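PDB 1TUA: hypothetical protein APE0754 from Aeropyrum pernix, which is of unknown function but contains two KH domains, a fold that commonly binds single-stranded nucleic acid, and so probably binds RNA. Local coordinates for residues A[15-20]-A[68-73]; A[79-84]-A[128-133]. All blocks are in the same frame, centred on the assembly; numbering follows the deposited sequence.

Contact 1 of 2, residues A[15-20]-A[68-73]; sequences LGAVIG and KAISLG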
loop_
_atom_site.group_PDB
_atom_site.type_symbol
_atom_site.label_atom_id
_atom_site.label_comp_id
_atom_site.label_asym_id
_atom_site.label_seq_id
_atom_site.Cartn_x
_atom_site.Cartn_y
_atom_site.Cartn_z
ATOM N N LEU A 15 9.926 -11.385 6.044
ATOM C CA LEU A 15 11.265 -10.829 6.242
ATOM C C LEU A 15 12.189 -11.151 5.071
ATOM O O LEU A 15 13.034 -10.339 4.692
ATOM C CB LEU A 15 11.861 -11.342 7.555
ATOM C CG LEU A 15 13.068 -10.559 8.072
ATOM C CD1 LEU A 15 12.713 -9.077 8.224
ATOM C CD2 LEU A 15 13.511 -11.139 9.406
ATOM N N GLY A 16 12.021 -12.337 4.491
ATOM C CA GLY A 16 12.845 -12.710 3.357
ATOM C C GLY A 16 12.555 -11.847 2.139
ATOM O O GLY A 16 13.452 -11.539 1.348
ATOM N N ALA A 17 11.296 -11.453 1.981
ATOM C CA ALA A 17 10.912 -10.625 0.848
ATOM C C ALA A 17 11.471 -9.218 1.016
ATOM O O ALA A 17 11.824 -8.561 0.035
ATOM C CB ALA A 17 9.390 -10.578 0.720
ATOM N N VAL A 18 11.543 -8.755 2.260
ATOM C CA VAL A 18 12.063 -7.424 2.546
ATOM C C VAL A 18 13.571 -7.365 2.295
ATOM O O VAL A 18 14.081 -6.404 1.719
ATOM C CB VAL A 18 11.771 -7.024 4.005
ATOM C CG1 VAL A 18 12.520 -5.734 4.356
ATOM C CG2 VAL A 18 10.274 -6.833 4.190
ATOM N N ILE A 19 14.281 -8.401 2.724
ATOM C CA ILE A 19 15.728 -8.463 2.536
ATOM C C ILE A 19 16.070 -8.749 1.069
ATOM O O ILE A 19 16.925 -8.090 0.470
ATOM C CB ILE A 19 16.358 -9.579 3.417
ATOM C CG1 ILE A 19 16.067 -9.305 4.895
ATOM C CG2 ILE A 19 17.864 -9.657 3.168
ATOM C CD1 ILE A 19 16.353 -10.487 5.811
ATOM N N GLY A 20 15.385 -9.733 0.500
ATOM C CA GLY A 20 15.631 -10.109 -0.876
ATOM C C GLY A 20 16.810 -11.064 -0.954
ATOM O O GLY A 20 17.648 -11.091 -0.044
ATOM N N LYS A 68 7.201 -1.427 4.779
ATOM C CA LYS A 68 5.888 -1.752 5.321
ATOM C C LYS A 68 5.015 -2.395 4.248
ATOM O O LYS A 68 4.314 -3.368 4.517
ATOM C CB LYS A 68 5.208 -0.493 5.866
ATOM C CG LYS A 68 3.812 -0.748 6.415
ATOM C CD LYS A 68 3.169 0.542 6.916
ATOM C CE LYS A 68 1.750 0.295 7.438
ATOM N NZ LYS A 68 1.050 1.565 7.829
ATOM N N ALA A 69 5.066 -1.854 3.033
ATOM C CA ALA A 69 4.276 -2.383 1.920
ATOM C C ALA A 69 4.653 -3.835 1.582
ATOM O O ALA A 69 3.784 -4.655 1.276
ATOM C CB ALA A 69 4.440 -1.487 0.687
ATOM N N ILE A 70 5.944 -4.154 1.628
ATOM C CA ILE A 70 6.388 -5.520 1.342
ATOM C C ILE A 70 5.924 -6.448 2.464
ATOM O O ILE A 70 5.482 -7.575 2.217
ATOM C CB ILE A 70 7.927 -5.589 1.201
ATOM C CG1 ILE A 70 8.350 -4.791 -0.039
ATOM C CG2 ILE A 70 8.394 -7.056 1.116
ATOM C CD1 ILE A 70 9.846 -4.581 -0.153
ATOM N N SER A 71 6.019 -5.964 3.697
ATOM C CA SER A 71 5.574 -6.728 4.863
ATOM C C SER A 71 4.084 -7.066 4.735
ATOM O O SER A 71 3.651 -8.165 5.078
ATOM C CB SER A 71 5.812 -5.910 6.139
ATOM O OG SER A 71 5.360 -6.607 7.288
ATOM N N LEU A 72 3.308 -6.112 4.230
ATOM C CA LEU A 72 1.868 -6.297 4.047
ATOM C C LEU A 72 1.500 -7.292 2.945
ATOM O O LEU A 72 0.356 -7.753 2.875
ATOM C CB LEU A 72 1.201 -4.949 3.771
ATOM C CG LEU A 72 1.088 -4.043 5.001
ATOM C CD1 LEU A 72 0.700 -2.641 4.575
ATOM C CD2 LEU A 72 0.064 -4.622 5.967
ATOM N N GLY A 73 2.454 -7.621 2.080
ATOM C CA GLY A 73 2.168 -8.587 1.031
ATOM C C GLY A 73 2.557 -8.208 -0.386
ATOM O O GLY A 73 2.610 -9.073 -1.261
#
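Val18 and Ala17 of helix 15-19 meet Ile70, in the last turn of helix 57-72, within the first KH domain. The order of this domain, β-α-α-β-β-α, is that of a type I KH fold; the contact joins the short first helix to the long last helix of this domain. The two helices run roughly antiparallel, 142° between directions, with local axes 8.8 Å apart.

Apolar packing carries the contact. One methyl of Ile70, CG2, is shared by both partners: it lies 3.6 Å from Val18 CG2 and 3.7 Å from Ala17 CB. With chi1 at -66°, Ile70 holds CG2 anti to its backbone N while CG1 faces helix 76-79, and the side chain also packs on Pro76, so the branched side chain serves two neighbours at once. Val18 approaches with CG2, while its CA comes within 6.1 Å of that of Ile70. The single methyl of Ala17 suits a place this close to the other helix.

Polar groups are served from nearby. Ser71 OG accepts from Lys11 N, tying helix 57-72 to the loop that precedes helix 15-19, and the small serine can also stay buried beside Val18. Gly20, with positive phi, ends helix 15-19 and is the first glycine of the GxxG sequence, which in KH domains typically meets the nucleic acid backbone. Gly73 closes helix 57-72 in a Schellman motif, again with positive phi, a conformation glycine adopts readily. Ile70 O takes two donors, Arg14 NE and, at 3.0 Å, Gly73 N.

Contact 2 of 2, residues A[79-84]-A[128-133]; sequences AFRLLE and DTYINV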
loop_
_atom_site.group_PDB
_atom_site.type_symbol
_atom_site.label_atom_id
_atom_site.label_comp_id
_atom_site.label_asym_id
_atom_site.label_seq_id
_atom_site.Cartn_x
_atom_site.Cartn_y
_atom_site.Cartn_z
ATOM N N ALA A 79 5.857 -2.484 -4.486
ATOM C CA ALA A 79 6.099 -1.620 -3.328
ATOM C C ALA A 79 6.984 -0.413 -3.660
ATOM O O ALA A 79 6.813 0.656 -3.078
ATOM C CB ALA A 79 6.732 -2.432 -2.195
ATOM N N PHE A 80 7.927 -0.579 -4.586
ATOM C CA PHE A 80 8.824 0.516 -4.969
ATOM C C PHE A 80 8.078 1.740 -5.491
ATOM O O PHE A 80 8.627 2.842 -5.545
ATOM C CB PHE A 80 9.833 0.055 -6.027
ATOM C CG PHE A 80 10.852 -0.924 -5.516
ATOM C CD1 PHE A 80 11.323 -0.850 -4.208
ATOM C CD2 PHE A 80 11.380 -1.901 -6.362
ATOM C CE1 PHE A 80 12.309 -1.732 -3.743
ATOM C CE2 PHE A 80 12.367 -2.787 -5.908
ATOM C CZ PHE A 80 12.831 -2.698 -4.594
ATOM N N ARG A 81 6.820 1.545 -5.874
ATOM C CA ARG A 81 6.005 2.649 -6.367
ATOM C C ARG A 81 5.894 3.731 -5.297
ATOM O O ARG A 81 5.712 4.906 -5.606
ATOM C CB ARG A 81 4.609 2.142 -6.745
ATOM C CG ARG A 81 3.619 3.241 -7.128
ATOM C CD ARG A 81 2.328 2.647 -7.664
ATOM N NE ARG A 81 1.315 3.671 -7.898
ATOM C CZ ARG A 81 0.180 3.460 -8.561
ATOM N NH1 ARG A 81 -0.083 2.258 -9.056
ATOM N NH2 ARG A 81 -0.689 4.450 -8.723
ATOM N N LEU A 82 6.011 3.325 -4.038
ATOM C CA LEU A 82 5.917 4.253 -2.919
ATOM C C LEU A 82 7.078 5.240 -2.853
ATOM O O LEU A 82 7.038 6.197 -2.078
ATOM C CB LEU A 82 5.791 3.473 -1.602
ATOM C CG LEU A 82 4.403 2.833 -1.421
ATOM C CD1 LEU A 82 4.441 1.764 -0.343
ATOM C CD2 LEU A 82 3.389 3.910 -1.077
ATOM N N LEU A 83 8.105 5.006 -3.666
ATOM C CA LEU A 83 9.254 5.903 -3.712
ATOM C C LEU A 83 8.925 7.075 -4.625
ATOM O O LEU A 83 9.621 8.087 -4.631
ATOM C CB LEU A 83 10.494 5.178 -4.253
ATOM C CG LEU A 83 11.128 4.110 -3.357
ATOM C CD1 LEU A 83 12.410 3.617 -4.006
ATOM C CD2 LEU A 83 11.430 4.692 -1.975
ATOM N N GLU A 84 7.862 6.926 -5.402
ATOM C CA GLU A 84 7.448 7.966 -6.326
ATOM C C GLU A 84 6.724 9.117 -5.656
ATOM O O GLU A 84 6.120 8.979 -4.588
ATOM C CB GLU A 84 6.559 7.377 -7.418
ATOM C CG GLU A 84 7.306 6.503 -8.391
ATOM C CD GLU A 84 6.372 5.681 -9.242
ATOM O OE1 GLU A 84 5.311 6.211 -9.649
ATOM O OE2 GLU A 84 6.703 4.505 -9.510
ATOM N N ASP A 128 -6.579 3.415 -10.652
ATOM C CA ASP A 128 -5.165 3.424 -11.011
ATOM C C ASP A 128 -4.311 3.268 -9.755
ATOM O O ASP A 128 -3.417 4.071 -9.491
ATOM C CB ASP A 128 -4.798 4.717 -11.744
ATOM C CG ASP A 128 -3.377 4.699 -12.277
ATOM O OD1 ASP A 128 -2.932 3.627 -12.742
ATOM O OD2 ASP A 128 -2.711 5.757 -12.243
ATOM N N THR A 129 -4.611 2.229 -8.981
ATOM C CA THR A 129 -3.875 1.917 -7.757
ATOM C C THR A 129 -3.451 0.443 -7.773
ATOM O O THR A 129 -3.937 -0.344 -8.590
ATOM C CB THR A 129 -4.751 2.100 -6.504
ATOM O OG1 THR A 129 -5.869 1.204 -6.585
ATOM C CG2 THR A 129 -5.253 3.530 -6.389
ATOM N N TYR A 130 -2.526 0.084 -6.884
ATOM C CA TYR A 130 -2.106 -1.305 -6.740
ATOM C C TYR A 130 -2.815 -1.734 -5.462
ATOM O O TYR A 130 -2.792 -1.008 -4.473
ATOM C CB TYR A 130 -0.595 -1.446 -6.515
ATOM C CG TYR A 130 0.288 -1.177 -7.715
ATOM C CD1 TYR A 130 -0.220 -1.212 -9.016
ATOM C CD2 TYR A 130 1.645 -0.918 -7.545
ATOM C CE1 TYR A 130 0.609 -0.997 -10.115
ATOM C CE2 TYR A 130 2.478 -0.705 -8.634
ATOM C CZ TYR A 130 1.957 -0.745 -9.914
ATOM O OH TYR A 130 2.792 -0.545 -10.992
ATOM N N ILE A 131 -3.451 -2.895 -5.484
ATOM C CA ILE A 131 -4.163 -3.387 -4.310
ATOM C C ILE A 131 -3.735 -4.815 -3.983
ATOM O O ILE A 131 -3.731 -5.687 -4.855
ATOM C CB ILE A 131 -5.708 -3.355 -4.537
ATOM C CG1 ILE A 131 -6.176 -1.909 -4.731
ATOM C CG2 ILE A 131 -6.435 -3.992 -3.355
ATOM C CD1 ILE A 131 -7.653 -1.757 -5.088
ATOM N N ASN A 132 -3.355 -5.044 -2.732
ATOM C CA ASN A 132 -2.962 -6.375 -2.299
ATOM C C ASN A 132 -3.895 -6.848 -1.198
ATOM O O ASN A 132 -4.093 -6.159 -0.205
ATOM C CB ASN A 132 -1.525 -6.394 -1.773
ATOM C CG ASN A 132 -1.052 -7.801 -1.449
ATOM O OD1 ASN A 132 -1.159 -8.271 -0.313
ATOM N ND2 ASN A 132 -0.555 -8.491 -2.461
ATOM N N VAL A 133 -4.484 -8.021 -1.391
ATOM C CA VAL A 133 -5.376 -8.585 -0.391
ATOM C C VAL A 133 -4.572 -9.627 0.380
ATOM O O VAL A 133 -4.356 -10.741 -0.101
ATOM C CB VAL A 133 -6.611 -9.255 -1.040
ATOM C CG1 VAL A 133 -7.523 -9.819 0.037
ATOM C CG2 VAL A 133 -7.362 -8.243 -1.880
HETATM O O HOH W 1 -1.792 1.778 -11.171
#
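A bound water links Arg81 to Asp128, accepting from Arg81 NH1 at 2.8 Å and donating to Asp128 OD1 at 2.7 Å. Beside this bridge runs a direct bond: Arg81 NH2 donates to the backbone O of Asp128 at 2.9 Å, with an N-H...O angle of 158°. The acceptor lies near the guanidinium plane, at its edge, whereas the donor is tilted somewhat from the carbonyl plane. Asp128 OD2 stays 4.3 Å from Arg81 NH2, so the opposite charges probably attract without forming a salt bridge.

Arginine suits this place because it is long: its chain is extended from CG to NE, and chi1 of 174° sets CG anti to the backbone N, carrying the guanidinium from the 3-10 turn to strand 130-133. This strand is an outer one of the three-stranded antiparallel sheet of the second KH domain, and the turn belongs to the connection that leads into that domain. Asp128, with positive phi, marks the exit from helix 118-127 just before the strand.

Tyr130 supplies an aromatic floor. Arg81 NH1 stands 3.4 Å above its ring plane, over the centre, in a cation-pi contact, with the guanidinium nearly perpendicular to the ring at 83°. The aliphatic part joins in, since Arg81 CD lies 3.5 Å from Tyr130 CE2. Gln87 OE1 accepts from Arg81 NE, fixing the inner end of the guanidinium.

How the contacts relate
Contact 1 lies within the first KH domain, whereas contact 2 attaches the linking turn to the second; along the chain they follow in series, their centres about 13 Å apart. They touch through the end of helix 57-72 and the segment 79-84: Ala69 CB is 3.4 Å from Leu82 CD1, and Ile70 CG1 is 3.6 Å from Ala79 CB. Asn132 of the second sheet also reaches the helix end, its ND2 lying 3.4 Å from Gly73 O. Packing is thus continuous from one domain to the other. Contact 1 adjoins the GxxG loop that begins at Gly20, probably part of an RNA-binding surface if this domain acts like its relatives.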